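Side-chain contacts in 2-nitropropane dioxygenase (Streptomyces ansochromogenes, PDB 3BW2), which probably uses FMN and molecular oxygen to oxidise alkyl nitronates, with propionate 3-nitronate as the presumed physiological substrate: residues 237-242 with 334-339; 215-220 with 232-237; 26-31 with 38-43. All coordinates share one frame; numbering follows the deposited sequence.

Contact 1: residues 237-242 with 334-339. With FMN (flavin mononucleotide), chain B.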
ATOM      1  N   GLY A 237       6.489   3.992  13.625  1.00 16.63           N
ATOM      2  CA  GLY A 237       7.528   3.142  14.168  1.00 16.14           C
ATOM      3  C   GLY A 237       8.880   3.543  13.594  1.00 17.07           C
ATOM      4  O   GLY A 237       9.700   4.156  14.278  1.00 17.83           O
ATOM      5  N   THR A 238       9.096   3.214  12.325  1.00 17.28           N
ATOM      6  CA  THR A 238      10.354   3.506  11.637  1.00 17.19           C
ATOM      7  C   THR A 238      10.859   4.939  11.821  1.00 17.46           C
ATOM      8  O   THR A 238      12.060   5.158  11.995  1.00 18.08           O
ATOM      9  CB  THR A 238      10.237   3.186  10.124  1.00 18.21           C
ATOM     10  OG1 THR A 238       9.935   1.792   9.953  1.00 16.84           O
ATOM     11  CG2 THR A 238      11.547   3.497   9.404  1.00 15.94           C
ATOM     12  N   ALA A 239       9.956   5.914  11.790  1.00 15.97           N
ATOM     13  CA  ALA A 239      10.364   7.304  11.967  1.00 17.35           C
ATOM     14  C   ALA A 239      11.058   7.510  13.321  1.00 18.10           C
ATOM     15  O   ALA A 239      11.998   8.293  13.427  1.00 16.49           O
ATOM     16  CB  ALA A 239       9.154   8.230  11.844  1.00 16.24           C
ATOM     17  N   PHE A 240      10.606   6.799  14.353  1.00 16.06           N
ATOM     18  CA  PHE A 240      11.218   6.933  15.677  1.00 18.70           C
ATOM     19  C   PHE A 240      12.388   5.973  15.899  1.00 18.70           C
ATOM     20  O   PHE A 240      13.211   6.183  16.788  1.00 17.53           O
ATOM     21  CB  PHE A 240      10.165   6.727  16.768  1.00 16.99           C
ATOM     22  CG  PHE A 240       9.271   7.915  16.964  1.00 19.42           C
ATOM     23  CD1 PHE A 240       9.755   9.066  17.579  1.00 19.42           C
ATOM     24  CD2 PHE A 240       7.964   7.904  16.493  1.00 19.21           C
ATOM     25  CE1 PHE A 240       8.950  10.195  17.724  1.00 19.02           C
ATOM     26  CE2 PHE A 240       7.148   9.026  16.631  1.00 20.25           C
ATOM     27  CZ  PHE A 240       7.648  10.178  17.249  1.00 19.75           C
ATOM     28  N   LEU A 241      12.458   4.927  15.082  1.00 19.51           N
ATOM     29  CA  LEU A 241      13.526   3.929  15.177  1.00 21.41           C
ATOM     30  C   LEU A 241      14.878   4.598  14.970  1.00 20.03           C
ATOM     31  O   LEU A 241      15.886   4.209  15.565  1.00 17.47           O
ATOM     32  CB  LEU A 241      13.317   2.851  14.105  1.00 22.01           C
ATOM     33  CG  LEU A 241      14.258   1.645  14.030  1.00 24.38           C
ATOM     34  CD1 LEU A 241      14.169   0.839  15.307  1.00 24.44           C
ATOM     35  CD2 LEU A 241      13.853   0.770  12.855  1.00 26.08           C
ATOM     36  N   ALA A 242      14.871   5.627  14.133  1.00 21.28           N
ATOM     37  CA  ALA A 242      16.073   6.373  13.779  1.00 22.74           C
ATOM     38  C   ALA A 242      16.496   7.476  14.755  1.00 22.54           C
ATOM     39  O   ALA A 242      17.579   8.047  14.599  1.00 23.23           O
ATOM     40  CB  ALA A 242      15.894   6.970  12.380  1.00 24.23           C
ATOM     41  N   GLY A 334      12.156  14.001  20.706  1.00 18.88           N
ATOM     42  CA  GLY A 334      11.373  15.182  21.029  1.00 18.00           C
ATOM     43  C   GLY A 334      11.394  16.200  19.899  1.00 18.70           C
ATOM     44  O   GLY A 334      10.383  16.840  19.609  1.00 17.19           O
ATOM     45  N   ARG A 335      12.548  16.352  19.257  1.00 17.24           N
ATOM     46  CA  ARG A 335      12.670  17.295  18.158  1.00 18.09           C
ATOM     47  C   ARG A 335      11.921  16.766  16.933  1.00 18.83           C
ATOM     48  O   ARG A 335      11.375  17.541  16.150  1.00 18.56           O
ATOM     49  CB  ARG A 335      14.148  17.539  17.821  1.00 17.24           C
ATOM     50  CG  ARG A 335      15.014  17.967  19.018  1.00 18.71           C
ATOM     51  CD  ARG A 335      14.368  19.064  19.872  1.00 18.67           C
ATOM     52  NE  ARG A 335      14.124  20.308  19.143  1.00 20.28           N
ATOM     53  CZ  ARG A 335      15.038  21.245  18.887  1.00 21.39           C
ATOM     54  NH1 ARG A 335      16.292  21.104  19.300  1.00 20.62           N
ATOM     55  NH2 ARG A 335      14.691  22.338  18.219  1.00 18.20           N
ATOM     56  N   LEU A 336      11.886  15.446  16.773  1.00 20.76           N
ATOM     57  CA  LEU A 336      11.175  14.844  15.644  1.00 20.90           C
ATOM     58  C   LEU A 336       9.676  15.108  15.783  1.00 20.90           C
ATOM     59  O   LEU A 336       8.977  15.331  14.793  1.00 20.52           O
ATOM     60  CB  LEU A 336      11.421  13.332  15.579  1.00 19.50           C
ATOM     61  CG  LEU A 336      10.588  12.588  14.526  1.00 20.06           C
ATOM     62  CD1 LEU A 336      10.921  13.118  13.128  1.00 19.39           C
ATOM     63  CD2 LEU A 336      10.864  11.095  14.616  1.00 18.63           C
ATOM     64  N   VAL A 337       9.180  15.072  17.017  1.00 20.22           N
ATOM     65  CA  VAL A 337       7.767  15.334  17.252  1.00 18.79           C
ATOM     66  C   VAL A 337       7.476  16.778  16.861  1.00 20.65           C
ATOM     67  O   VAL A 337       6.451  17.066  16.240  1.00 20.03           O
ATOM     68  CB  VAL A 337       7.389  15.113  18.733  1.00 19.34           C
ATOM     69  CG1 VAL A 337       5.962  15.589  18.980  1.00 15.43           C
ATOM     70  CG2 VAL A 337       7.518  13.629  19.087  1.00 15.92           C
ATOM     71  N   GLU A 338       8.394  17.681  17.210  1.00 20.48           N
ATOM     72  CA  GLU A 338       8.238  19.095  16.886  1.00 21.91           C
ATOM     73  C   GLU A 338       8.218  19.313  15.376  1.00 21.94           C
ATOM     74  O   GLU A 338       7.397  20.078  14.864  1.00 22.12           O
ATOM     75  CB  GLU A 338       9.368  19.917  17.518  1.00 24.09           C
ATOM     76  CG  GLU A 338       9.349  19.902  19.041  1.00 26.61           C
ATOM     77  CD  GLU A 338      10.532  20.635  19.657  1.00 29.10           C
ATOM     78  OE1 GLU A 338      10.612  20.678  20.906  1.00 29.17           O
ATOM     79  OE2 GLU A 338      11.376  21.166  18.896  1.00 27.78           O
ATOM     80  N   VAL A 339       9.119  18.644  14.660  1.00 20.77           N
ATOM     81  CA  VAL A 339       9.165  18.775  13.209  1.00 19.48           C
ATOM     82  C   VAL A 339       7.877  18.209  12.611  1.00 19.14           C
ATOM     83  O   VAL A 339       7.263  18.824  11.738  1.00 17.69           O
ATOM     84  CB  VAL A 339      10.373  18.021  12.610  1.00 22.36           C
ATOM     85  CG1 VAL A 339      10.322  18.074  11.091  1.00 23.09           C
ATOM     86  CG2 VAL A 339      11.665  18.639  13.110  1.00 23.70           C
TER
HETATM   87  N1  FMN B 370       4.072  -3.397  16.734  1.00 17.88           N
HETATM   88  C2  FMN B 370       3.609  -3.974  17.929  1.00 19.62           C
HETATM   89  O2  FMN B 370       2.408  -3.974  18.187  1.00 18.13           O
HETATM   90  N3  FMN B 370       4.495  -4.540  18.830  1.00 18.73           N
HETATM   91  C4  FMN B 370       5.864  -4.565  18.617  1.00 20.36           C
HETATM   92  O4  FMN B 370       6.622  -5.079  19.461  1.00 18.98           O
HETATM   93  C4A FMN B 370       6.357  -3.973  17.422  1.00 20.06           C
HETATM   94  N5  FMN B 370       7.724  -3.938  17.156  1.00 20.55           N
HETATM   95  C5A FMN B 370       8.233  -3.335  16.003  1.00 18.64           C
HETATM   96  C6  FMN B 370       9.635  -3.304  15.789  1.00 18.27           C
HETATM   97  C7  FMN B 370      10.221  -2.691  14.627  1.00 18.33           C
HETATM   98  C7M FMN B 370      11.597  -2.040  14.903  1.00 16.34           C
HETATM   99  C8  FMN B 370       9.282  -2.076  13.718  1.00 17.52           C
HETATM  100  C8M FMN B 370       9.625  -0.848  12.874  1.00 14.91           C
HETATM  101  C9  FMN B 370       7.864  -2.121  13.907  1.00 17.29           C
HETATM  102  C9A FMN B 370       7.332  -2.748  15.058  1.00 18.30           C
HETATM  103  N10 FMN B 370       5.933  -2.798  15.305  1.00 19.13           N
HETATM  104  C10 FMN B 370       5.437  -3.393  16.485  1.00 18.69           C
HETATM  105  C1' FMN B 370       4.936  -2.352  14.233  1.00 15.89           C
HETATM  106  C2' FMN B 370       4.465  -0.922  14.601  1.00 14.30           C
HETATM  107  O2' FMN B 370       3.427  -1.018  15.564  1.00 14.05           O
HETATM  108  C3' FMN B 370       3.871  -0.148  13.375  1.00 14.69           C
HETATM  109  O3' FMN B 370       2.796  -0.945  12.879  1.00 15.38           O
HETATM  110  C4' FMN B 370       4.867   0.095  12.229  1.00 13.56           C
HETATM  111  O4' FMN B 370       6.080   0.583  12.803  1.00 13.23           O
HETATM  112  C5' FMN B 370       4.302   1.137  11.218  1.00 13.81           C
HETATM  113  O5' FMN B 370       5.227   1.392  10.123  1.00 11.87           O
HETATM  114  P   FMN B 370       6.438   2.489  10.079  1.00 17.32           P
HETATM  115  O1P FMN B 370       5.579   3.365  10.927  1.00 17.59           O
HETATM  116  O2P FMN B 370       6.227   2.307   8.587  1.00 15.43           O
HETATM  117  O3P FMN B 370       7.241   1.426  10.805  1.00 16.02           O

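Contact 2: residues 215-220 with 232-237. With FMN (flavin mononucleotide), chain B.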
ATOM      1  N   GLY A 215       1.733   2.771   9.248  1.00 16.23           N
ATOM      2  CA  GLY A 215       2.383   2.232   8.066  1.00 16.80           C
ATOM      3  C   GLY A 215       2.963   3.242   7.092  1.00 16.43           C
ATOM      4  O   GLY A 215       2.225   3.890   6.362  1.00 17.49           O
ATOM      5  N   GLY A 216       4.288   3.370   7.085  1.00 17.38           N
ATOM      6  CA  GLY A 216       4.957   4.285   6.172  1.00 16.63           C
ATOM      7  C   GLY A 216       4.876   5.776   6.461  1.00 17.98           C
ATOM      8  O   GLY A 216       5.322   6.581   5.641  1.00 18.99           O
ATOM      9  N   ILE A 217       4.333   6.158   7.616  1.00 18.03           N
ATOM     10  CA  ILE A 217       4.197   7.576   7.961  1.00 17.38           C
ATOM     11  C   ILE A 217       5.513   8.171   8.492  1.00 18.29           C
ATOM     12  O   ILE A 217       5.952   7.854   9.596  1.00 17.29           O
ATOM     13  CB  ILE A 217       3.057   7.768   8.994  1.00 17.75           C
ATOM     14  CG1 ILE A 217       1.753   7.196   8.420  1.00 17.33           C
ATOM     15  CG2 ILE A 217       2.876   9.248   9.320  1.00 14.28           C
ATOM     16  CD1 ILE A 217       0.573   7.261   9.363  1.00 21.07           C
ATOM     17  N   MET A 218       6.127   9.045   7.694  1.00 18.26           N
ATOM     18  CA  MET A 218       7.408   9.657   8.043  1.00 18.45           C
ATOM     19  C   MET A 218       7.379  11.179   8.102  1.00 18.91           C
ATOM     20  O   MET A 218       8.318  11.799   8.594  1.00 17.88           O
ATOM     21  CB  MET A 218       8.471   9.255   7.013  1.00 17.49           C
ATOM     22  CG  MET A 218       8.618   7.757   6.791  1.00 15.78           C
ATOM     23  SD  MET A 218       9.119   6.920   8.293  1.00 17.55           S
ATOM     24  CE  MET A 218      10.863   7.386   8.391  1.00 17.44           C
ATOM     25  N   ARG A 219       6.308  11.773   7.589  1.00 19.44           N
ATOM     26  CA  ARG A 219       6.189  13.228   7.537  1.00 19.10           C
ATOM     27  C   ARG A 219       4.858  13.731   8.075  1.00 18.56           C
ATOM     28  O   ARG A 219       3.848  13.023   8.032  1.00 17.05           O
ATOM     29  CB  ARG A 219       6.344  13.698   6.085  1.00 18.31           C
ATOM     30  CG  ARG A 219       7.678  13.325   5.438  1.00 18.86           C
ATOM     31  CD  ARG A 219       8.752  14.357   5.762  1.00 20.63           C
ATOM     32  NE  ARG A 219       9.998  14.100   5.040  1.00 22.14           N
ATOM     33  CZ  ARG A 219      10.972  13.308   5.479  1.00 23.60           C
ATOM     34  NH1 ARG A 219      10.858  12.688   6.646  1.00 23.37           N
ATOM     35  NH2 ARG A 219      12.063  13.136   4.746  1.00 22.03           N
ATOM     36  N   GLY A 220       4.860  14.967   8.565  1.00 16.06           N
ATOM     37  CA  GLY A 220       3.641  15.551   9.095  1.00 15.93           C
ATOM     38  C   GLY A 220       2.528  15.625   8.067  1.00 16.63           C
ATOM     39  O   GLY A 220       1.350  15.563   8.419  1.00 18.43           O
ATOM     40  N   ASP A 232      -7.887   9.134  13.774  1.00 21.03           N
ATOM     41  CA  ASP A 232      -7.852  10.036  14.923  1.00 22.48           C
ATOM     42  C   ASP A 232      -6.399  10.358  15.257  1.00 21.46           C
ATOM     43  O   ASP A 232      -6.100  11.388  15.858  1.00 22.99           O
ATOM     44  CB  ASP A 232      -8.515   9.384  16.140  1.00 25.79           C
ATOM     45  CG  ASP A 232      -9.975   9.765  16.284  1.00 31.13           C
ATOM     46  OD1 ASP A 232     -10.706   9.717  15.276  1.00 32.38           O
ATOM     47  OD2 ASP A 232     -10.393  10.108  17.411  1.00 35.15           O
ATOM     48  N   ALA A 233      -5.497   9.466  14.870  1.00 19.71           N
ATOM     49  CA  ALA A 233      -4.079   9.666  15.138  1.00 18.97           C
ATOM     50  C   ALA A 233      -3.253   8.825  14.191  1.00 17.84           C
ATOM     51  O   ALA A 233      -3.781   7.970  13.480  1.00 17.54           O
ATOM     52  CB  ALA A 233      -3.751   9.289  16.585  1.00 17.28           C
ATOM     53  N   ALA A 234      -1.951   9.081  14.184  1.00 16.73           N
ATOM     54  CA  ALA A 234      -1.027   8.342  13.340  1.00 16.36           C
ATOM     55  C   ALA A 234      -0.007   7.666  14.247  1.00 15.73           C
ATOM     56  O   ALA A 234       0.509   8.289  15.173  1.00 16.01           O
ATOM     57  CB  ALA A 234      -0.319   9.292  12.377  1.00 14.63           C
ATOM     58  N   GLN A 235       0.270   6.393  13.987  1.00 15.23           N
ATOM     59  CA  GLN A 235       1.249   5.652  14.769  1.00 16.31           C
ATOM     60  C   GLN A 235       2.479   5.443  13.895  1.00 17.30           C
ATOM     61  O   GLN A 235       2.383   4.900  12.790  1.00 18.07           O
ATOM     62  CB  GLN A 235       0.686   4.303  15.216  1.00 16.63           C
ATOM     63  CG  GLN A 235       1.693   3.476  15.989  1.00 15.73           C
ATOM     64  CD  GLN A 235       1.066   2.292  16.690  1.00 19.38           C
ATOM     65  OE1 GLN A 235       0.230   2.456  17.582  1.00 19.02           O
ATOM     66  NE2 GLN A 235       1.469   1.090  16.297  1.00 16.84           N
ATOM     67  N   LEU A 236       3.627   5.885  14.398  1.00 17.68           N
ATOM     68  CA  LEU A 236       4.887   5.799  13.666  1.00 17.11           C
ATOM     69  C   LEU A 236       5.934   4.947  14.365  1.00 17.75           C
ATOM     70  O   LEU A 236       6.246   5.166  15.539  1.00 15.84           O
ATOM     71  CB  LEU A 236       5.477   7.198  13.475  1.00 15.65           C
ATOM     72  CG  LEU A 236       4.768   8.253  12.630  1.00 15.75           C
ATOM     73  CD1 LEU A 236       3.372   8.542  13.159  1.00 16.60           C
ATOM     74  CD2 LEU A 236       5.619   9.515  12.662  1.00 14.52           C
ATOM     75  N   GLY A 237       6.489   3.992  13.625  1.00 16.63           N
ATOM     76  CA  GLY A 237       7.528   3.142  14.168  1.00 16.14           C
ATOM     77  C   GLY A 237       8.880   3.543  13.594  1.00 17.07           C
ATOM     78  O   GLY A 237       9.700   4.156  14.278  1.00 17.83           O
TER
HETATM   79  N1  FMN B 370       4.072  -3.397  16.734  1.00 17.88           N
HETATM   80  C2  FMN B 370       3.609  -3.974  17.929  1.00 19.62           C
HETATM   81  O2  FMN B 370       2.408  -3.974  18.187  1.00 18.13           O
HETATM   82  N3  FMN B 370       4.495  -4.540  18.830  1.00 18.73           N
HETATM   83  C4  FMN B 370       5.864  -4.565  18.617  1.00 20.36           C
HETATM   84  O4  FMN B 370       6.622  -5.079  19.461  1.00 18.98           O
HETATM   85  C4A FMN B 370       6.357  -3.973  17.422  1.00 20.06           C
HETATM   86  N5  FMN B 370       7.724  -3.938  17.156  1.00 20.55           N
HETATM   87  C5A FMN B 370       8.233  -3.335  16.003  1.00 18.64           C
HETATM   88  C6  FMN B 370       9.635  -3.304  15.789  1.00 18.27           C
HETATM   89  C7  FMN B 370      10.221  -2.691  14.627  1.00 18.33           C
HETATM   90  C7M FMN B 370      11.597  -2.040  14.903  1.00 16.34           C
HETATM   91  C8  FMN B 370       9.282  -2.076  13.718  1.00 17.52           C
HETATM   92  C8M FMN B 370       9.625  -0.848  12.874  1.00 14.91           C
HETATM   93  C9  FMN B 370       7.864  -2.121  13.907  1.00 17.29           C
HETATM   94  C9A FMN B 370       7.332  -2.748  15.058  1.00 18.30           C
HETATM   95  N10 FMN B 370       5.933  -2.798  15.305  1.00 19.13           N
HETATM   96  C10 FMN B 370       5.437  -3.393  16.485  1.00 18.69           C
HETATM   97  C1' FMN B 370       4.936  -2.352  14.233  1.00 15.89           C
HETATM   98  C2' FMN B 370       4.465  -0.922  14.601  1.00 14.30           C
HETATM   99  O2' FMN B 370       3.427  -1.018  15.564  1.00 14.05           O
HETATM  100  C3' FMN B 370       3.871  -0.148  13.375  1.00 14.69           C
HETATM  101  O3' FMN B 370       2.796  -0.945  12.879  1.00 15.38           O
HETATM  102  C4' FMN B 370       4.867   0.095  12.229  1.00 13.56           C
HETATM  103  O4' FMN B 370       6.080   0.583  12.803  1.00 13.23           O
HETATM  104  C5' FMN B 370       4.302   1.137  11.218  1.00 13.81           C
HETATM  105  O5' FMN B 370       5.227   1.392  10.123  1.00 11.87           O
HETATM  106  P   FMN B 370       6.438   2.489  10.079  1.00 17.32           P
HETATM  107  O1P FMN B 370       5.579   3.365  10.927  1.00 17.59           O
HETATM  108  O2P FMN B 370       6.227   2.307   8.587  1.00 15.43           O
HETATM  109  O3P FMN B 370       7.241   1.426  10.805  1.00 16.02           O
HETATM  110  O   HOH W   1       3.521   4.762  10.248  1.00 10.46           O

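Contact 3: residues 26-31 with 38-43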
ATOM      1  N   GLN A  26      13.499   5.815  27.744  1.00 20.51           N
ATOM      2  CA  GLN A  26      13.947   7.125  27.289  1.00 21.80           C
ATOM      3  C   GLN A  26      13.267   7.577  26.003  1.00 20.12           C
ATOM      4  O   GLN A  26      13.046   8.766  25.804  1.00 18.99           O
ATOM      5  CB  GLN A  26      15.462   7.141  27.098  1.00 26.60           C
ATOM      6  CG  GLN A  26      16.235   7.294  28.391  1.00 34.78           C
ATOM      7  CD  GLN A  26      17.710   7.579  28.157  1.00 40.98           C
ATOM      8  OE1 GLN A  26      18.479   7.749  29.110  1.00 45.17           O
ATOM      9  NE2 GLN A  26      18.112   7.636  26.887  1.00 41.23           N
ATOM     10  N   LEU A  27      12.937   6.639  25.123  1.00 20.24           N
ATOM     11  CA  LEU A  27      12.267   7.016  23.879  1.00 19.91           C
ATOM     12  C   LEU A  27      10.833   7.442  24.183  1.00 19.24           C
ATOM     13  O   LEU A  27      10.404   8.533  23.808  1.00 18.13           O
ATOM     14  CB  LEU A  27      12.259   5.850  22.881  1.00 17.46           C
ATOM     15  CG  LEU A  27      11.500   6.095  21.565  1.00 19.18           C
ATOM     16  CD1 LEU A  27      11.994   7.378  20.894  1.00 19.30           C
ATOM     17  CD2 LEU A  27      11.698   4.906  20.633  1.00 18.66           C
ATOM     18  N   ALA A  28      10.096   6.577  24.870  1.00 20.07           N
ATOM     19  CA  ALA A  28       8.708   6.865  25.210  1.00 19.52           C
ATOM     20  C   ALA A  28       8.580   8.190  25.957  1.00 19.46           C
ATOM     21  O   ALA A  28       7.696   8.998  25.659  1.00 18.33           O
ATOM     22  CB  ALA A  28       8.131   5.725  26.041  1.00 18.03           C
ATOM     23  N   ALA A  29       9.469   8.419  26.918  1.00 19.73           N
ATOM     24  CA  ALA A  29       9.437   9.656  27.690  1.00 20.02           C
ATOM     25  C   ALA A  29       9.594  10.892  26.804  1.00 19.64           C
ATOM     26  O   ALA A  29       8.835  11.853  26.934  1.00 20.39           O
ATOM     27  CB  ALA A  29      10.521   9.637  28.755  1.00 18.78           C
ATOM     28  N   ALA A  30      10.571  10.872  25.901  1.00 19.48           N
ATOM     29  CA  ALA A  30      10.796  12.017  25.017  1.00 18.25           C
ATOM     30  C   ALA A  30       9.560  12.289  24.171  1.00 17.33           C
ATOM     31  O   ALA A  30       9.188  13.441  23.949  1.00 19.07           O
ATOM     32  CB  ALA A  30      12.005  11.766  24.123  1.00 17.49           C
ATOM     33  N   VAL A  31       8.922  11.225  23.696  1.00 16.72           N
ATOM     34  CA  VAL A  31       7.719  11.369  22.891  1.00 16.37           C
ATOM     35  C   VAL A  31       6.606  11.967  23.764  1.00 17.36           C
ATOM     36  O   VAL A  31       5.993  12.975  23.401  1.00 15.66           O
ATOM     37  CB  VAL A  31       7.275   9.999  22.311  1.00 17.32           C
ATOM     38  CG1 VAL A  31       5.955  10.140  21.568  1.00 14.07           C
ATOM     39  CG2 VAL A  31       8.346   9.472  21.364  1.00 15.45           C
ATOM     40  N   GLY A  38       3.988   8.085  23.962  1.00 18.21           N
ATOM     41  CA  GLY A  38       5.117   7.176  23.954  1.00 17.37           C
ATOM     42  C   GLY A  38       4.631   5.766  24.237  1.00 17.95           C
ATOM     43  O   GLY A  38       3.593   5.583  24.875  1.00 17.55           O
ATOM     44  N   PHE A  39       5.376   4.770  23.771  1.00 16.23           N
ATOM     45  CA  PHE A  39       4.993   3.377  23.968  1.00 15.97           C
ATOM     46  C   PHE A  39       6.147   2.486  24.405  1.00 17.05           C
ATOM     47  O   PHE A  39       7.290   2.661  23.969  1.00 17.23           O
ATOM     48  CB  PHE A  39       4.428   2.793  22.669  1.00 15.45           C
ATOM     49  CG  PHE A  39       2.963   2.472  22.729  1.00 16.91           C
ATOM     50  CD1 PHE A  39       2.024   3.348  22.199  1.00 17.12           C
ATOM     51  CD2 PHE A  39       2.522   1.291  23.311  1.00 17.27           C
ATOM     52  CE1 PHE A  39       0.663   3.052  22.245  1.00 17.79           C
ATOM     53  CE2 PHE A  39       1.164   0.986  23.362  1.00 16.85           C
ATOM     54  CZ  PHE A  39       0.234   1.871  22.827  1.00 17.46           C
ATOM     55  N   LEU A  40       5.831   1.524  25.264  1.00 15.76           N
ATOM     56  CA  LEU A  40       6.807   0.546  25.722  1.00 16.71           C
ATOM     57  C   LEU A  40       6.401  -0.753  25.033  1.00 17.33           C
ATOM     58  O   LEU A  40       5.215  -0.977  24.767  1.00 17.31           O
ATOM     59  CB  LEU A  40       6.738   0.359  27.242  1.00 18.49           C
ATOM     60  CG  LEU A  40       7.281   1.473  28.137  1.00 19.14           C
ATOM     61  CD1 LEU A  40       7.053   1.099  29.602  1.00 20.12           C
ATOM     62  CD2 LEU A  40       8.766   1.675  27.863  1.00 18.66           C
ATOM     63  N   ALA A  41       7.377  -1.600  24.737  1.00 17.86           N
ATOM     64  CA  ALA A  41       7.106  -2.872  24.083  1.00 18.37           C
ATOM     65  C   ALA A  41       7.352  -3.995  25.078  1.00 19.17           C
ATOM     66  O   ALA A  41       8.468  -4.152  25.563  1.00 20.13           O
ATOM     67  CB  ALA A  41       8.016  -3.040  22.870  1.00 15.70           C
ATOM     68  N   ALA A  42       6.317  -4.772  25.384  1.00 20.01           N
ATOM     69  CA  ALA A  42       6.472  -5.881  26.323  1.00 19.80           C
ATOM     70  C   ALA A  42       6.778  -7.182  25.572  1.00 19.90           C
ATOM     71  O   ALA A  42       7.049  -8.222  26.179  1.00 18.45           O
ATOM     72  CB  ALA A  42       5.202  -6.032  27.169  1.00 18.98           C
ATOM     73  N   GLY A  43       6.731  -7.112  24.243  1.00 20.54           N
ATOM     74  CA  GLY A  43       7.003  -8.279  23.424  1.00 19.76           C
ATOM     75  C   GLY A  43       8.372  -8.885  23.681  1.00 20.17           C
ATOM     76  O   GLY A  43       9.386  -8.189  23.665  1.00 18.74           O
TER

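Contact 1: residues 237-242 with 334-339
Across this contact the short helix 238-241 comes nearest to helix 333-350 at F240 and L336, whose CA atoms lie 7.9 Å apart. In this TIM-barrel flavoprotein the short helix follows the last barrel strand, 233-236, and its N-terminal end grips the FMN phosphate, while the late helix 333-350 packs against its far side. The joint is apolar and buried. L336 reaches out with CG anti to its backbone N (chi1 173°), which carries CD2 over one face of the F240 ring in a CH-pi contact, 4.0 Å from the centroid and displaced toward the rim. The same methyl lies 3.2 Å from the carbonyl O of A239, so L336 fills the angle between the ring and the helix backbone. V337 adds a second wall: its CG2 meets the ring at the edge, in plane, 3.9 Å from F240 CZ. Face and edge are thus held by neighbouring residues of one helix, which should limit rotation of the ring.

At the cofactor end, the backbone N of G237 donates to FMN O1P in an almost straight bond (N-H...O angle 173°), and T238 gives O3P two bonds, from its N and its OG1. A side chain at G237 would run into the ribityl O4'. L241 lays CD1 3.9 Å from the flavin methyl C7M.

Contact 2: residues 215-220 with 232-237
I217 and L236 meet at the C-terminal mouth of the TIM barrel, where the loop after strand 211-214 approaches the last strand, 233-236, in the phosphate-binding site of FMN. Their CA atoms are 6.0 Å apart, and the two side chains cross at about a right angle.

The apolar part centres on I217. Its CG1 branch, anti to the carbonyl carbon (chi1 -57°), carries CD1 to within 3.7 Å of A234 CB, while I217 CG2 meets L236 CD1 at 3.9 Å. L236 CG also lies 3.3 Å from the carbonyl O of I217, so the leucine covers backbone as well as side chain. I223 of helix 220-228 touches both I217 and A234, and L340 of helix 333-350 backs L236. An alanine in place of L236 would probably open a gap beside I217 CG2 and leave the I217 carbonyl without the CG and CD2 that lie against it.

The polar part is built on water and phosphate. One water accepts from the backbone N of G215 and of I217 and donates to Q235 O and FMN O1P, thereby joining loop, strand and cofactor through four bonds. The phosphate is also held directly by the loop: G216 N donates to FMN O2P at 2.7 Å, with an N-H...O angle of 158°. G215 and G216 both have positive phi, a backbone course easiest for glycine, and it brings the G216 amide to the phosphate.

Beyond the loop, R219 forms a salt bridge with E205 of the second subunit. Q235, with CG anti to the backbone N (chi1 178°) and an extended chain, sets NE2 3.0 Å from the ribityl O2' of FMN.

Contact 3: residues 26-31 with 38-43
A28 and G38 bring helix 25-33 hard against strand 38-41, their CA atoms only 3.8 Å apart. This is the helix-to-strand half of a beta-alpha-beta unit of the TIM barrel: the helix leads back outside the barrel and the strand returns into it, so the two short segments run nearly antiparallel, at 163°, with their axes approaching to 6.4 Å.

The tight part lies at G38 and F39. There the carbonyl O of A28 faces G38 CA in a CA-H...O contact of 3.6 Å, with 156° at the hydrogen. Such closeness depends on the glycine, because a CB on G38 would clash with that same oxygen. One turn further along the helix, V31 presses CG1 to 3.7 Å from G38 N; with that methyl anti to its own backbone N (chi1 175°), the valine flanks the glycine backbone. The A28 methyl lies against the backbone of F39, 3.7 Å from F39 N and almost as near F39 O. Small residues on the two sides therefore let backbone meet backbone, with little side-chain bulk between them.

The contact slackens as the strand proceeds, and from A41 onward the strand has left the helix behind. On the outer side of the helix, Q26 is exposed to solvent and takes no part, whereas A28 and A29 are covered by L57 of helix 47-60. The strand itself pairs with strand 65-70 through G66 and N68. F39 turns from the helix into the barrel interior, where its side chain lies close to that of N68, an FMN-binding residue. Between the tight and slack parts stands L40, whose CD2 just touches A28 CB at 4.5 Å.

How the contacts relate
From the N terminus, contact 3 comes first, closing the short turn between helix 25-33 and strand 38-41. Contact 2 follows much later in the chain, closing the loop that carries helix 220-228 between strand 211-214 and strand 233-236. Contact 1 opens at G237, the residue it shares with contact 2, and spans 91 residues to bring helix 333-350 back beside the barrel. The three stand in series, with none enclosing another. They nevertheless meet in space: M218 CE packs on A239 CA, and V31 CG2 on F240 CE1. The short helix 238-241 thus links the early helix to the phosphate loop, and contacts 1 and 2 share FMN.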